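Local coordinates for DegT/DnrJ/EryC1/StrS aminotransferase (Brucella abortus 2308, PDB 4QGR) that probably transfers amino groups with the help of pyridoxal-5'-phosphate, as an aminotransferase of the DegT/DnrJ/EryC1/StrS family, at the pyridoxal-5'-phosphate site and the interface of chains A and B. Sequence-based numbering; all coordinates share one arbitrary frame. Chains: chain A/B, DegT/DnrJ/EryC1/StrS aminotransferase.

Contact 1: the pyridoxal-5'-phosphate site. Residues chain A 65-67, 70, 91-92, 94-95, 144, 170, 172-173, 194, 196, 199, 207; chain B 242. With PLP (pyridoxal-5'-phosphate), chain C.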
ATOM      1  N   ASN A  65      -5.154   1.344  -1.430  1.00 10.92           N
ATOM      2  CA  ASN A  65      -5.418   1.109  -2.821  1.00 10.59           C
ATOM      3  C   ASN A  65      -6.451  -0.002  -2.969  1.00 10.19           C
ATOM      4  O   ASN A  65      -6.843  -0.653  -1.983  1.00  9.94           O
ATOM      5  CB  ASN A  65      -4.119   0.792  -3.618  1.00 10.17           C
ATOM      6  CG  ASN A  65      -3.504  -0.522  -3.191  1.00 10.67           C
ATOM      7  OD1 ASN A  65      -4.105  -1.582  -3.359  1.00 10.29           O
ATOM      8  ND2 ASN A  65      -2.344  -0.458  -2.590  1.00 10.80           N
ATOM      9  N   GLY A  66      -6.925  -0.169  -4.192  1.00 10.51           N
ATOM     10  CA  GLY A  66      -8.021  -1.108  -4.490  1.00 10.91           C
ATOM     11  C   GLY A  66      -7.618  -2.556  -4.523  1.00 11.29           C
ATOM     12  O   GLY A  66      -8.489  -3.441  -4.586  1.00 13.09           O
ATOM     13  N   THR A  67      -6.319  -2.822  -4.521  1.00 10.90           N
ATOM     14  CA  THR A  67      -5.809  -4.196  -4.483  1.00 10.67           C
ATOM     15  C   THR A  67      -5.831  -4.648  -3.020  1.00 11.15           C
ATOM     16  O   THR A  67      -6.425  -5.705  -2.664  1.00 10.92           O
ATOM     17  CB  THR A  67      -4.378  -4.265  -5.065  1.00 10.93           C
ATOM     18  OG1 THR A  67      -4.401  -3.812  -6.422  1.00 10.34           O
ATOM     19  CG2 THR A  67      -3.853  -5.684  -4.990  1.00 10.83           C
ATOM     20  N   LEU A  70      -9.287  -5.571  -1.741  1.00 10.91           N
ATOM     21  CA  LEU A  70      -9.752  -6.943  -2.017  1.00 11.35           C
ATOM     22  C   LEU A  70      -9.042  -7.978  -1.145  1.00 11.74           C
ATOM     23  O   LEU A  70      -9.659  -8.972  -0.741  1.00 12.03           O
ATOM     24  CB  LEU A  70      -9.496  -7.279  -3.491  1.00 11.51           C
ATOM     25  CG  LEU A  70     -10.232  -6.411  -4.528  1.00 11.59           C
ATOM     26  CD1 LEU A  70      -9.641  -6.575  -5.906  1.00 12.62           C
ATOM     27  CD2 LEU A  70     -11.692  -6.847  -4.560  1.00 11.87           C
ATOM     28  N   THR A  91     -10.737  -9.200 -16.343  1.00 13.08           N
ATOM     29  CA  THR A  91     -10.688  -8.166 -15.338  1.00 12.69           C
ATOM     30  C   THR A  91      -9.214  -7.773 -15.136  1.00 13.32           C
ATOM     31  O   THR A  91      -8.293  -8.410 -15.698  1.00 13.08           O
ATOM     32  CB  THR A  91     -11.314  -8.654 -14.008  1.00 12.98           C
ATOM     33  OG1 THR A  91     -11.351  -7.589 -13.068  1.00 12.19           O
ATOM     34  CG2 THR A  91     -10.551  -9.879 -13.421  1.00 12.83           C
ATOM     35  N   PHE A  92      -8.997  -6.743 -14.320  1.00 12.83           N
ATOM     36  CA  PHE A  92      -7.659  -6.338 -13.911  1.00 13.86           C
ATOM     37  C   PHE A  92      -7.015  -7.378 -13.018  1.00 13.14           C
ATOM     38  O   PHE A  92      -7.701  -8.053 -12.239  1.00 12.46           O
ATOM     39  CB  PHE A  92      -7.750  -5.010 -13.163  1.00 14.21           C
ATOM     40  CG  PHE A  92      -6.420  -4.416 -12.809  1.00 15.61           C
ATOM     41  CD1 PHE A  92      -5.607  -3.852 -13.794  1.00 17.56           C
ATOM     42  CD2 PHE A  92      -6.004  -4.379 -11.506  1.00 15.27           C
ATOM     43  CE1 PHE A  92      -4.364  -3.315 -13.461  1.00 17.74           C
ATOM     44  CE2 PHE A  92      -4.776  -3.840 -11.158  1.00 16.05           C
ATOM     45  CZ  PHE A  92      -3.968  -3.279 -12.134  1.00 16.06           C
ATOM     46  N   ALA A  94      -5.419  -7.591 -10.222  1.00 10.48           N
ATOM     47  CA  ALA A  94      -5.662  -7.576  -8.785  1.00 10.53           C
ATOM     48  C   ALA A  94      -6.760  -8.542  -8.329  1.00 10.96           C
ATOM     49  O   ALA A  94      -6.578  -9.173  -7.358  1.00 11.07           O
ATOM     50  CB  ALA A  94      -6.023  -6.181  -8.338  1.00 10.62           C
ATOM     51  N   THR A  95      -7.883  -8.662  -9.075  1.00 11.55           N
ATOM     52  CA  THR A  95      -9.030  -9.507  -8.676  1.00 11.49           C
ATOM     53  C   THR A  95      -8.570 -10.966  -8.369  1.00 11.97           C
ATOM     54  O   THR A  95      -9.004 -11.576  -7.399  1.00 12.71           O
ATOM     55  CB  THR A  95     -10.125  -9.463  -9.765  1.00 12.23           C
ATOM     56  OG1 THR A  95     -10.385  -8.083 -10.162  1.00 12.59           O
ATOM     57  CG2 THR A  95     -11.434 -10.138  -9.293  1.00 12.83           C
ATOM     58  N   VAL A 144     -16.867  -8.762 -10.438  1.00 11.47           N
ATOM     59  CA  VAL A 144     -16.377  -7.421 -10.791  1.00 10.70           C
ATOM     60  C   VAL A 144     -17.469  -6.645 -11.477  1.00 10.87           C
ATOM     61  O   VAL A 144     -18.187  -7.187 -12.322  1.00 10.93           O
ATOM     62  CB  VAL A 144     -15.146  -7.514 -11.717  1.00 10.23           C
ATOM     63  CG1 VAL A 144     -14.660  -6.141 -12.101  1.00 10.51           C
ATOM     64  CG2 VAL A 144     -14.039  -8.323 -11.031  1.00 10.48           C
ATOM     65  N   ASP A 170     -16.014  -6.403  -6.265  1.00  9.89           N
ATOM     66  CA  ASP A 170     -14.914  -5.579  -6.780  1.00  9.98           C
ATOM     67  C   ASP A 170     -15.549  -4.387  -7.565  1.00  9.92           C
ATOM     68  O   ASP A 170     -15.834  -4.487  -8.741  1.00 10.45           O
ATOM     69  CB  ASP A 170     -13.914  -6.365  -7.607  1.00  9.90           C
ATOM     70  CG  ASP A 170     -12.723  -5.531  -8.056  1.00  9.78           C
ATOM     71  OD1 ASP A 170     -12.729  -4.292  -7.764  1.00 10.14           O
ATOM     72  OD2 ASP A 170     -11.790  -6.090  -8.700  1.00 10.52           O
ATOM     73  N   ALA A 172     -14.031  -1.499  -8.032  1.00 10.50           N
ATOM     74  CA  ALA A 172     -12.934  -0.621  -8.428  1.00 10.56           C
ATOM     75  C   ALA A 172     -13.420   0.367  -9.459  1.00 11.36           C
ATOM     76  O   ALA A 172     -12.979   1.528  -9.460  1.00 11.46           O
ATOM     77  CB  ALA A 172     -11.777  -1.418  -9.005  1.00 10.95           C
ATOM     78  N   GLN A 173     -14.283  -0.065 -10.363  1.00 11.35           N
ATOM     79  CA  GLN A 173     -14.606   0.750 -11.524  1.00 11.85           C
ATOM     80  C   GLN A 173     -15.990   1.304 -11.468  1.00 11.68           C
ATOM     81  O   GLN A 173     -16.439   1.915 -12.450  1.00 11.44           O
ATOM     82  CB  GLN A 173     -14.448  -0.082 -12.804  1.00 12.23           C
ATOM     83  CG  GLN A 173     -13.008  -0.464 -13.105  1.00 12.71           C
ATOM     84  CD  GLN A 173     -12.846  -1.346 -14.342  1.00 12.67           C
ATOM     85  OE1 GLN A 173     -13.608  -1.270 -15.314  1.00 13.24           O
ATOM     86  NE2 GLN A 173     -11.830  -2.170 -14.316  1.00 13.75           N
ATOM     87  N   SER A 194     -11.162   1.330  -5.720  1.00  9.47           N
ATOM     88  CA  SER A 194      -9.925   1.986  -6.010  1.00  9.38           C
ATOM     89  C   SER A 194     -10.192   3.455  -6.236  1.00  9.46           C
ATOM     90  O   SER A 194     -11.174   3.783  -6.908  1.00  9.17           O
ATOM     91  CB  SER A 194      -9.357   1.420  -7.325  1.00  9.23           C
ATOM     92  OG  SER A 194      -8.201   2.188  -7.681  1.00  9.84           O
ATOM     93  N   TYR A 196      -7.578   5.096  -7.715  1.00  9.79           N
ATOM     94  CA  TYR A 196      -6.567   5.334  -8.732  1.00 10.12           C
ATOM     95  C   TYR A 196      -7.063   6.492  -9.580  1.00 10.27           C
ATOM     96  O   TYR A 196      -8.257   6.627  -9.754  1.00  9.90           O
ATOM     97  CB  TYR A 196      -6.362   4.056  -9.544  1.00 10.57           C
ATOM     98  CG  TYR A 196      -5.406   4.210 -10.670  1.00 11.37           C
ATOM     99  CD1 TYR A 196      -4.063   4.020 -10.464  1.00 12.79           C
ATOM    100  CD2 TYR A 196      -5.851   4.497 -11.943  1.00 12.48           C
ATOM    101  CE1 TYR A 196      -3.163   4.154 -11.499  1.00 13.56           C
ATOM    102  CE2 TYR A 196      -4.956   4.588 -13.026  1.00 13.83           C
ATOM    103  CZ  TYR A 196      -3.616   4.438 -12.773  1.00 14.40           C
ATOM    104  OH  TYR A 196      -2.684   4.550 -13.771  1.00 16.69           O
ATOM    105  N   LYS A 199     -10.042   6.447 -12.163  1.00 12.76           N
ATOM    106  CA  LYS A 199     -11.345   5.868 -11.842  1.00 13.32           C
ATOM    107  C   LYS A 199     -12.395   6.964 -11.740  1.00 13.31           C
ATOM    108  O   LYS A 199     -12.101   8.120 -11.431  1.00 14.47           O
ATOM    109  CB  LYS A 199     -11.293   5.104 -10.516  1.00 13.51           C
ATOM    110  CG  LYS A 199     -10.317   3.944 -10.470  1.00 14.32           C
ATOM    111  CD  LYS A 199     -10.601   2.908 -11.549  1.00 15.91           C
ATOM    112  CE  LYS A 199      -9.811   1.688 -11.160  1.00 17.41           C
ATOM    113  NZ  LYS A 199      -9.491   0.860 -12.354  1.00 20.30           N
ATOM    114  N   GLY A 207      -5.089   5.145  -3.739  1.00  9.84           N
ATOM    115  CA  GLY A 207      -6.032   5.118  -2.611  1.00 10.07           C
ATOM    116  C   GLY A 207      -7.069   4.057  -2.888  1.00  9.80           C
ATOM    117  O   GLY A 207      -7.244   3.639  -4.025  1.00  9.54           O
TER
ATOM    118  N   ASN B 242       0.364  -3.921  -5.206  1.00 11.72           N
ATOM    119  CA  ASN B 242       0.383  -2.550  -5.714  1.00 11.30           C
ATOM    120  C   ASN B 242       1.122  -1.754  -4.664  1.00 11.48           C
ATOM    121  O   ASN B 242       0.545  -1.419  -3.628  1.00 10.93           O
ATOM    122  CB  ASN B 242      -1.048  -2.026  -5.910  1.00 12.04           C
ATOM    123  CG  ASN B 242      -1.073  -0.556  -6.209  1.00 12.48           C
ATOM    124  OD1 ASN B 242      -0.011   0.075  -6.361  1.00 12.78           O
ATOM    125  ND2 ASN B 242      -2.265   0.003  -6.310  1.00 13.07           N
TER
HETATM  126  N1  PLP C 403     -10.027  -4.254  -9.473  1.00 12.49           N
HETATM  127  C2  PLP C 403     -10.331  -3.751 -10.684  1.00 13.44           C
HETATM  128  C2A PLP C 403     -11.520  -4.244 -11.473  1.00 13.83           C
HETATM  129  C3  PLP C 403      -9.514  -2.617 -11.199  1.00 14.24           C
HETATM  130  O3  PLP C 403      -9.841  -2.081 -12.368  1.00 13.36           O
HETATM  131  C4  PLP C 403      -8.317  -2.201 -10.420  1.00 15.06           C
HETATM  132  C4A PLP C 403      -7.407  -1.068 -10.700  1.00 20.41           C
HETATM  133  O4A PLP C 403      -7.803  -0.010 -11.145  1.00 26.40           O
HETATM  134  C5  PLP C 403      -8.103  -2.854  -9.122  1.00 14.25           C
HETATM  135  C6  PLP C 403      -8.986  -3.859  -8.721  1.00 12.83           C
HETATM  136  C5A PLP C 403      -6.925  -2.472  -8.252  1.00 12.98           C
HETATM  137  O4P PLP C 403      -7.037  -1.136  -7.743  1.00 13.74           O
HETATM  138  P   PLP C 403      -5.719  -0.256  -7.469  1.00 13.40           P
HETATM  139  O1P PLP C 403      -6.152   0.933  -6.615  1.00 12.60           O
HETATM  140  O2P PLP C 403      -4.680  -1.152  -6.845  1.00 12.87           O
HETATM  141  O3P PLP C 403      -5.353   0.192  -8.893  1.00 13.95           O
HETATM  142  O   HOH W   1      -5.003   3.429  -6.107  1.00 10.26           O

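Contact 2: the interface of chains A and B. Residues chain A 14, 18, 26, 29, 204; chain B 33-34, 38.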
ATOM      1  N   LEU A  14      -8.381  14.484 -16.697  1.00 17.33           N
ATOM      2  CA  LEU A  14      -8.229  14.909 -15.303  1.00 16.32           C
ATOM      3  C   LEU A  14      -8.031  16.423 -15.224  1.00 14.80           C
ATOM      4  O   LEU A  14      -8.426  17.056 -14.278  1.00 14.41           O
ATOM      5  CB  LEU A  14      -7.089  14.176 -14.600  1.00 18.06           C
ATOM      6  CG  LEU A  14      -7.303  12.654 -14.536  1.00 19.28           C
ATOM      7  CD1 LEU A  14      -6.099  12.026 -13.832  1.00 21.52           C
ATOM      8  CD2 LEU A  14      -8.609  12.244 -13.856  1.00 20.46           C
ATOM      9  N   ARG A  18     -10.011  19.019 -12.867  1.00 14.91           N
ATOM     10  CA  ARG A  18      -9.307  19.834 -11.914  1.00 14.93           C
ATOM     11  C   ARG A  18      -9.667  21.305 -12.139  1.00 15.40           C
ATOM     12  O   ARG A  18      -9.812  22.064 -11.163  1.00 16.03           O
ATOM     13  CB  ARG A  18      -7.801  19.595 -11.999  1.00 15.55           C
ATOM     14  CG  ARG A  18      -7.009  20.316 -10.927  1.00 17.07           C
ATOM     15  CD  ARG A  18      -5.528  19.968 -10.957  1.00 18.14           C
ATOM     16  NE  ARG A  18      -4.837  20.730 -11.976  1.00 19.84           N
ATOM     17  CZ  ARG A  18      -4.492  22.032 -11.861  1.00 22.27           C
ATOM     18  NH1 ARG A  18      -4.717  22.760 -10.757  1.00 22.16           N
ATOM     19  NH2 ARG A  18      -3.883  22.636 -12.871  1.00 22.58           N
ATOM     20  N   ASN A  26      -6.879  23.179  -4.375  1.00 15.49           N
ATOM     21  CA  ASN A  26      -5.699  23.819  -3.785  1.00 15.48           C
ATOM     22  C   ASN A  26      -5.864  24.066  -2.294  1.00 15.90           C
ATOM     23  O   ASN A  26      -4.946  23.806  -1.514  1.00 15.34           O
ATOM     24  CB  ASN A  26      -5.289  25.098  -4.499  1.00 15.93           C
ATOM     25  CG  ASN A  26      -4.794  24.839  -5.892  1.00 15.77           C
ATOM     26  OD1 ASN A  26      -4.374  23.732  -6.220  1.00 15.73           O
ATOM     27  ND2 ASN A  26      -4.860  25.840  -6.723  1.00 15.76           N
ATOM     28  N   ILE A  29      -5.796  20.775  -0.184  1.00 15.34           N
ATOM     29  CA  ILE A  29      -4.439  20.275  -0.101  1.00 15.04           C
ATOM     30  C   ILE A  29      -3.631  21.167   0.842  1.00 15.39           C
ATOM     31  O   ILE A  29      -2.930  20.676   1.713  1.00 15.35           O
ATOM     32  CB  ILE A  29      -3.802  20.197  -1.523  1.00 14.27           C
ATOM     33  CG1 ILE A  29      -4.435  19.047  -2.317  1.00 14.14           C
ATOM     34  CG2 ILE A  29      -2.322  19.949  -1.412  1.00 14.30           C
ATOM     35  CD1 ILE A  29      -4.081  19.083  -3.788  1.00 14.20           C
ATOM     36  N   TYR A 204      -5.326  11.759  -6.235  1.00 11.08           N
ATOM     37  CA  TYR A 204      -4.106  12.212  -6.906  1.00 11.44           C
ATOM     38  C   TYR A 204      -2.894  11.418  -6.398  1.00 11.51           C
ATOM     39  O   TYR A 204      -1.872  11.968  -6.091  1.00 12.22           O
ATOM     40  CB  TYR A 204      -3.943  13.728  -6.696  1.00 11.82           C
ATOM     41  CG  TYR A 204      -4.904  14.641  -7.462  1.00 11.71           C
ATOM     42  CD1 TYR A 204      -5.700  14.165  -8.496  1.00 11.86           C
ATOM     43  CD2 TYR A 204      -4.978  16.007  -7.171  1.00 12.11           C
ATOM     44  CE1 TYR A 204      -6.529  15.002  -9.213  1.00 12.01           C
ATOM     45  CE2 TYR A 204      -5.800  16.856  -7.893  1.00 12.32           C
ATOM     46  CZ  TYR A 204      -6.589  16.350  -8.891  1.00 12.49           C
ATOM     47  OH  TYR A 204      -7.375  17.203  -9.644  1.00 13.36           O
TER
ATOM     48  N   VAL B  33       0.682  18.825  -8.660  1.00 14.76           N
ATOM     49  CA  VAL B  33      -0.757  18.985  -8.825  1.00 15.10           C
ATOM     50  C   VAL B  33      -1.123  19.387 -10.258  1.00 15.20           C
ATOM     51  O   VAL B  33      -2.030  18.790 -10.870  1.00 14.79           O
ATOM     52  CB  VAL B  33      -1.336  19.965  -7.780  1.00 15.79           C
ATOM     53  CG1 VAL B  33      -2.767  20.359  -8.117  1.00 16.71           C
ATOM     54  CG2 VAL B  33      -1.231  19.351  -6.413  1.00 15.28           C
ATOM     55  N   ALA B  34      -0.402  20.356 -10.809  1.00 15.87           N
ATOM     56  CA  ALA B  34      -0.700  20.903 -12.111  1.00 16.85           C
ATOM     57  C   ALA B  34      -0.324  19.938 -13.237  1.00 17.04           C
ATOM     58  O   ALA B  34      -0.975  19.958 -14.279  1.00 17.04           O
ATOM     59  CB  ALA B  34       0.034  22.234 -12.315  1.00 18.20           C
ATOM     60  N   TYR B  38       0.232  11.688 -11.581  1.00 12.41           N
ATOM     61  CA  TYR B  38       0.113  11.391 -10.145  1.00 12.26           C
ATOM     62  C   TYR B  38       0.616  10.025  -9.744  1.00 12.12           C
ATOM     63  O   TYR B  38       0.890   9.803  -8.553  1.00 11.69           O
ATOM     64  CB  TYR B  38      -1.356  11.558  -9.647  1.00 12.19           C
ATOM     65  CG  TYR B  38      -1.971  12.905  -9.999  1.00 12.43           C
ATOM     66  CD1 TYR B  38      -1.394  14.081  -9.584  1.00 12.85           C
ATOM     67  CD2 TYR B  38      -3.111  12.988 -10.768  1.00 12.37           C
ATOM     68  CE1 TYR B  38      -1.935  15.297  -9.930  1.00 12.79           C
ATOM     69  CE2 TYR B  38      -3.661  14.228 -11.114  1.00 13.37           C
ATOM     70  CZ  TYR B  38      -3.046  15.379 -10.681  1.00 13.40           C
ATOM     71  OH  TYR B  38      -3.552  16.625 -10.977  1.00 14.45           O
TER
HETATM   72  O   HOH W   2       0.822  11.742  -6.672  1.00 12.66           O
HETATM   73  O   HOH W   3      -4.142  19.571 -14.384  1.00 24.73           O
HETATM   74  O   HOH W   4      -2.207  22.205 -15.278  1.00 42.65           O

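Contact 1: the pyridoxal-5'-phosphate site
The phosphate of PLP is gripped from both subunits, through O1P and O2P. O1P takes the backbone N-H of A:Gly66 (2.8 Å, 160° at H) and the hydroxyl OG of A:Ser194, which is anti to its backbone N (chi1 174°) and is itself held by the N-H of A:Tyr196; a water also links O1P to the backbone of A:Gly207. O2P receives the hydroxyl OG1 of A:Thr67 at 2.7 Å and, across the dimer, the amide ND2 of B:Asn242 at 2.7 Å, with the phosphate oxygen near that amide's plane. Behind them A:Asn65, its CG in the crowded position between backbone N and carbonyl carbon (chi1 66°), turns OD1 onto the N-H of A:Thr67 and steadies this loop.

The pyridine ring is clamped between A:Ala172, whose methyl CB sits over one face 3.3 Å from the ring centroid, and A:Phe92 on the other side. The phenyl ring has CD2 3.4 Å from PLP C4, while the aldehyde carbon C4A lies over its face toward the rim. Beside C4A, the phenolic oxygen O3 accepts from the amide NE2 of A:Gln173 (2.8 Å) and from NZ of A:Lys199. This lysine is the family's Schiff-base residue, yet PLP is modelled as the free aldehyde; the crowding of NZ against O4A is too close to be real.

At the far end, OD2 of A:Asp170 hydrogen-bonds the pyridine N1 at 2.7 Å, which would favour a protonated ring and its role as electron sink. The hydroxyl of A:Thr95 and the N-H of A:Ala172 orient this carboxylate, and CG1 of A:Val144 abuts the C2A methyl. In this cofactor pocket of a fold-type I aminotransferase, PLP is almost wholly buried among loops following strands 166-170 and 190-194 and the starts of helices 68-76 and 94-101, with a loop of chain B closing the phosphate end.

Contact 2: the interface of chains A and B
Two tyrosine rings, A:Tyr204 and B:Tyr38, stack with centroids 4.1 Å apart and planes inclined by 17°. They lie side by side and point the same way. CZ of B:Tyr38 sits over the centre of the A:Tyr204 ring, whereas CD1 of A:Tyr204 meets the facing B:Tyr38 ring toward its rim, 3.3 Å from CE2. A water joins the backbone carbonyl oxygens of the two tyrosines. The phenol OH of B:Tyr38 donates to the carbonyl O of B:Val33 in the plane of that carbonyl (2.6 Å), tying the ring back to the C-terminal end of helix 22-35, which precedes it.

The third flat group, the guanidinium of A:Arg18, has CA of B:Ala34 over one face, off-centre, and a water at its edge. That water takes the N-H of NE at 2.8 Å in a nearly straight bond and passes on to the carbonyl O of B:Ala34; a second water connects NH2 to the same oxygen. Water thus mediates the polar link between the arginine and the helix end. The arginine leaves its backbone with CG anti to N (chi1 -174°), then bends at chi3 (81°) to lay the guanidinium against B:Ala34.

B:Val33 is flanked through both methyls. CG2 meets CD1 of A:Ile29 tip to tip at 3.9 Å, while CG1 rests against CD of A:Arg18, whose chain crosses the valine at about a right angle. The patch belongs to a two-fold symmetric interface, probably that of the functional dimer usual in this family, since B:Asn242 also reaches the cofactor of chain A; it joins helices 14-20 and 22-35 and the A:Tyr204 loop of chain A to the C-terminal end of helix 22-35 and the following loop of chain B.

The centres of contact 1 and contact 2 lie about 21 Å apart, and the centre of contact 2 is about 13 Å from A:Lys199. No residue belongs to both, but the chain A segment between strands 190-194 and 208-212 supplies A:Tyr196, A:Lys199 and A:Gly207 to contact 1 and A:Tyr204 to contact 2. Chain B also enters both, through its N-terminal helical region in contact 2 and B:Asn242 in contact 1. The two-fold symmetry repeats both contacts with the chains exchanged, so dimer formation appears coupled to completion of each cofactor pocket, and contact 2 may buttress the segment that carries the lysine.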